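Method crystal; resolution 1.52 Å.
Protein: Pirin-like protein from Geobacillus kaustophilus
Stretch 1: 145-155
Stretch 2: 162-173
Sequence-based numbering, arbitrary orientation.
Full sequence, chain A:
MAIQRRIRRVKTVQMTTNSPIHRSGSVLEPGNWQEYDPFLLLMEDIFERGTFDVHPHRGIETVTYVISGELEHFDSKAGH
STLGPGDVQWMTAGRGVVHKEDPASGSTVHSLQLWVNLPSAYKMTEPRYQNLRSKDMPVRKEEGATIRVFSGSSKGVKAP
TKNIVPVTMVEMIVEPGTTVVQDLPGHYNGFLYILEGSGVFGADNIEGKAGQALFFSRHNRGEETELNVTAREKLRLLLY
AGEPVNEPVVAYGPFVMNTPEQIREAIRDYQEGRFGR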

# COMPACT_ATOMS: atom_id res chain seq x y z
N ALA A 145 -20.35 1.24 0.39
CA ALA A 145 -18.88 1.24 0.41
C ALA A 145 -18.27 1.97 1.59
O ALA A 145 -18.83 2.95 2.09
N THR A 146 -17.11 1.51 2.01
CA THR A 146 -16.30 2.25 2.96
C THR A 146 -14.92 2.42 2.36
O THR A 146 -14.39 1.51 1.72
N ILE A 147 -14.38 3.62 2.51
CA ILE A 147 -13.03 3.93 2.06
C ILE A 147 -12.27 4.40 3.29
O ILE A 147 -12.53 5.50 3.80
N ARG A 148 -11.37 3.56 3.78
CA ARG A 148 -10.59 3.83 4.99
C ARG A 148 -9.27 4.43 4.57
O ARG A 148 -8.57 3.88 3.73
N VAL A 149 -8.94 5.58 5.13
CA VAL A 149 -7.77 6.33 4.69
C VAL A 149 -6.62 6.09 5.66
O VAL A 149 -6.66 6.55 6.80
N PHE A 150 -5.58 5.40 5.19
CA PHE A 150 -4.38 5.14 6.00
C PHE A 150 -3.32 6.21 5.83
O PHE A 150 -2.50 6.42 6.72
N SER A 151 -3.34 6.88 4.68
CA SER A 151 -2.42 7.99 4.41
C SER A 151 -3.01 8.86 3.32
O SER A 151 -3.72 8.37 2.44
N GLY A 152 -2.72 10.16 3.38
CA GLY A 152 -3.20 11.07 2.36
C GLY A 152 -4.68 11.32 2.51
O GLY A 152 -5.19 11.44 3.63
N SER A 153 -5.38 11.40 1.38
CA SER A 153 -6.78 11.79 1.45
C SER A 153 -7.66 11.13 0.41
O SER A 153 -7.18 10.66 -0.63
N SER A 154 -8.95 11.12 0.70
CA SER A 154 -9.93 10.61 -0.24
C SER A 154 -11.13 11.54 -0.14
O SER A 154 -11.79 11.59 0.90
N LYS A 155 -11.39 12.26 -1.22
CA LYS A 155 -12.44 13.30 -1.28
C LYS A 155 -12.40 14.20 -0.03
O LYS A 155 -13.42 14.50 0.59
N LYS A 162 1.79 10.89 9.28
CA LYS A 162 2.87 11.77 8.85
C LYS A 162 3.52 11.22 7.58
O LYS A 162 3.81 10.02 7.48
N ASN A 163 3.70 12.10 6.60
CA ASN A 163 4.32 11.73 5.34
C ASN A 163 5.54 12.61 5.10
O ASN A 163 5.56 13.79 5.49
N ILE A 164 6.53 12.04 4.43
CA ILE A 164 7.59 12.81 3.80
C ILE A 164 7.19 12.95 2.32
O ILE A 164 6.74 14.01 1.90
N VAL A 165 7.32 11.88 1.53
CA VAL A 165 6.70 11.87 0.21
C VAL A 165 5.19 11.75 0.43
O VAL A 165 4.74 10.83 1.11
N PRO A 166 4.40 12.68 -0.14
CA PRO A 166 2.95 12.52 -0.05
C PRO A 166 2.49 11.21 -0.67
O PRO A 166 2.77 10.95 -1.85
N VAL A 167 1.81 10.40 0.12
CA VAL A 167 1.28 9.11 -0.32
C VAL A 167 -0.18 9.01 0.09
O VAL A 167 -0.54 9.23 1.26
N THR A 168 -1.04 8.67 -0.86
CA THR A 168 -2.42 8.32 -0.56
C THR A 168 -2.54 6.81 -0.54
O THR A 168 -2.17 6.14 -1.50
N MSE A 169 -3.00 6.28 0.59
CA MSE A 169 -3.20 4.85 0.76
C MSE A 169 -4.56 4.65 1.37
O MSE A 169 -4.84 5.15 2.47
N VAL A 170 -5.43 3.98 0.61
CA VAL A 170 -6.79 3.77 1.05
C VAL A 170 -7.21 2.32 0.89
O VAL A 170 -6.77 1.63 -0.04
N GLU A 171 -8.02 1.86 1.83
CA GLU A 171 -8.62 0.54 1.73
C GLU A 171 -10.10 0.69 1.38
O GLU A 171 -10.84 1.37 2.09
N MSE A 172 -10.51 0.05 0.29
CA MSE A 172 -11.91 0.09 -0.13
C MSE A 172 -12.57 -1.25 0.07
O MSE A 172 -12.01 -2.28 -0.30
N ILE A 173 -13.75 -1.21 0.68
CA ILE A 173 -14.62 -2.37 0.77
C ILE A 173 -15.92 -1.95 0.09
O ILE A 173 -16.59 -1.01 0.54

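What lets E171, the residue with the most surface covered across this contact, sit buried with a charge? The strand 167-173 runs antiparallel to 145-149, and E171 pairs with R148 through two short backbone bonds, R148 N to E171 O and E171 N to R148 O, both 2.8 Å. Their side chains therefore leave the sheet on the same face. E171 is extended, with chi1 and chi2 both t, and R148 begins the same way, t and t, before chi3 bends to m. That bend helps bring the guanidinium to the carboxylate, and R148 NH1 donates to E171 OE1 at 2.9 Å in a salt bridge. E171 OE1 also lies at the edge of the F150 ring, 3.7 Å from F150 CE2, while E171 OE2 is satisfied elsewhere in the structure.

How does S151 come to be nearly as well covered, although its side chain is so small? It follows the corner at F150, where a beta bulge shifts the register by one residue. M169 O accepts from both F150 N (2.8 Å) and S151 N (3.2 Å), and M169 N returns a bond to S151 O at 2.9 Å. With chi1 t, the serine hydroxyl reaches the start of the second stretch: S151 OG donates to V167 O at 2.8 Å and accepts from N163 ND2 at 2.9 Å. N163, chi1 m, is itself held by its own stretch, for N163 OD1 accepts from V167 N at 3.0 Å and N163 ND2 donates to K162 O at 3.1 Å. The asparagine thus ties the loop before the strand to the bulge.

What covers I173 at the far end of the pairing? I173 (m, t) shares the face of T146, R148 and E171, and its backbone pairs with T146 in both directions at 3.0 Å, T146 N to I173 O and I173 N to T146 O. Its CB lies 3.7 Å from T146 OG1, and its CD1 is 4.2 Å from R148 NH1, near the guanidinium plane. T146, chi1 p, places its hydroxyl where water 1 can join it to the neighbouring pair: the water lies 3.0 Å from T146 OG1, hydrogen-bonded to it, and donates to E171 O at 3.0 Å.

Which side chains fill the other face, and what happens beyond the bulge? I147, V149, V170 and M172 form an apolar layer: I147 CG2 meets V170 CB at 3.8 Å, I147 CG1 meets M172 CG at 4.1 Å, and V149 CG2 lies 4.2 Å from V170 CG1. Both M172 and M169 are selenomethionines; the latter is t throughout, with its SE 4.2 Å from F150 CB. At G152, phi is positive and an ideal CB would fall 2.3 Å from T168 OG1, a clash. That hydroxyl, with T168 chi1 m, instead takes a weak bond from S153 N at 3.5 Å. Water 2 links T168 OG1, 2.8 Å away, to S153 O, to which it donates at 2.9 Å.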

# COMPACT_ATOMS: atom_id res chain seq x y z
CB ALA A 145 -18.32 1.82 -0.89
CB THR A 146 -16.19 1.59 4.33
OG1 THR A 146 -15.72 0.25 4.19
CG2 THR A 146 -17.53 1.55 5.04
CB ILE A 147 -13.02 5.01 0.96
CG1 ILE A 147 -13.88 4.56 -0.24
CG2 ILE A 147 -11.58 5.30 0.51
CD1 ILE A 147 -15.28 5.15 -0.20
CB ARG A 148 -10.38 2.54 5.77
CG ARG A 148 -9.73 2.72 7.12
CD ARG A 148 -9.75 1.41 7.89
NE ARG A 148 -11.11 1.05 8.30
CZ ARG A 148 -11.87 0.10 7.74
NH1 ARG A 148 -11.47 -0.63 6.69
NH2 ARG A 148 -13.09 -0.09 8.24
CB VAL A 149 -8.08 7.85 4.57
CG1 VAL A 149 -6.91 8.57 3.92
CG2 VAL A 149 -9.37 8.07 3.77
CB PHE A 150 -3.80 3.77 5.68
CG PHE A 150 -4.57 2.65 6.31
CD1 PHE A 150 -4.33 2.30 7.63
CD2 PHE A 150 -5.56 1.95 5.60
CE1 PHE A 150 -5.02 1.27 8.24
CE2 PHE A 150 -6.27 0.91 6.21
CZ PHE A 150 -6.00 0.58 7.53
CB SER A 151 -1.06 7.45 3.97
OG SER A 151 -0.10 8.50 3.89
CB SER A 153 -6.92 13.30 1.30
OG SER A 153 -6.52 13.68 0.00
CB SER A 154 -10.29 9.18 0.12
OG SER A 154 -11.08 8.56 -0.89
CB LYS A 155 -13.83 12.69 -1.48
CG LYS A 155 -13.99 11.89 -2.77
CD LYS A 155 -14.23 12.79 -3.95
CE LYS A 155 -14.49 12.00 -5.21
NZ LYS A 155 -15.00 12.92 -6.26
CB LYS A 162 3.91 11.93 9.95
CG LYS A 162 3.36 12.45 11.27
CD LYS A 162 4.42 12.38 12.36
CE LYS A 162 4.00 13.14 13.60
NZ LYS A 162 5.10 13.13 14.60
CB ASN A 163 3.36 11.95 4.16
CG ASN A 163 2.33 10.82 3.95
OD1 ASN A 163 1.51 10.91 3.04
ND2 ASN A 163 2.35 9.78 4.78
CB ILE A 164 8.96 12.16 4.05
CG1 ILE A 164 9.32 12.30 5.54
CG2 ILE A 164 10.04 12.80 3.20
CD1 ILE A 164 10.41 11.40 6.03
CB VAL A 165 7.19 10.66 -0.65
CG1 VAL A 165 6.30 10.47 -1.88
CG2 VAL A 165 8.63 10.86 -1.08
CB PRO A 166 2.40 13.72 -0.85
CG PRO A 166 3.49 14.75 -0.77
CD PRO A 166 4.76 13.93 -0.85
CB VAL A 167 2.07 7.92 0.27
CG1 VAL A 167 1.42 6.56 -0.07
CG2 VAL A 167 3.51 7.94 -0.22
CB THR A 168 -3.36 8.96 -1.57
OG1 THR A 168 -3.44 10.37 -1.30
CG2 THR A 168 -4.76 8.33 -1.51
CB MSE A 169 -2.13 4.25 1.67
CG MSE A 169 -2.33 2.75 1.89
SE MSE A 169 -0.97 2.10 3.13
CE MSE A 169 -1.54 0.23 3.22
CB VAL A 170 -7.81 4.67 0.29
CG1 VAL A 170 -7.53 6.17 0.50
CG2 VAL A 170 -7.88 4.34 -1.19
CB GLU A 171 -8.46 -0.19 3.05
CG GLU A 171 -9.04 -1.60 3.05
CD GLU A 171 -8.93 -2.24 4.40
OE1 GLU A 171 -8.98 -1.48 5.40
OE2 GLU A 171 -8.82 -3.47 4.47
CB MSE A 172 -12.02 0.46 -1.61
CG MSE A 172 -11.38 1.75 -1.97
SE MSE A 172 -11.88 2.16 -3.78
CE MSE A 172 -10.53 3.34 -4.10
CB ILE A 173 -14.89 -2.79 2.22
CG1 ILE A 173 -13.57 -3.12 2.94
CG2 ILE A 173 -15.81 -4.01 2.23
CD1 ILE A 173 -13.72 -3.42 4.45
O HOH W 1 -12.77 0.26 4.09
O HOH W 2 -5.42 11.68 -2.72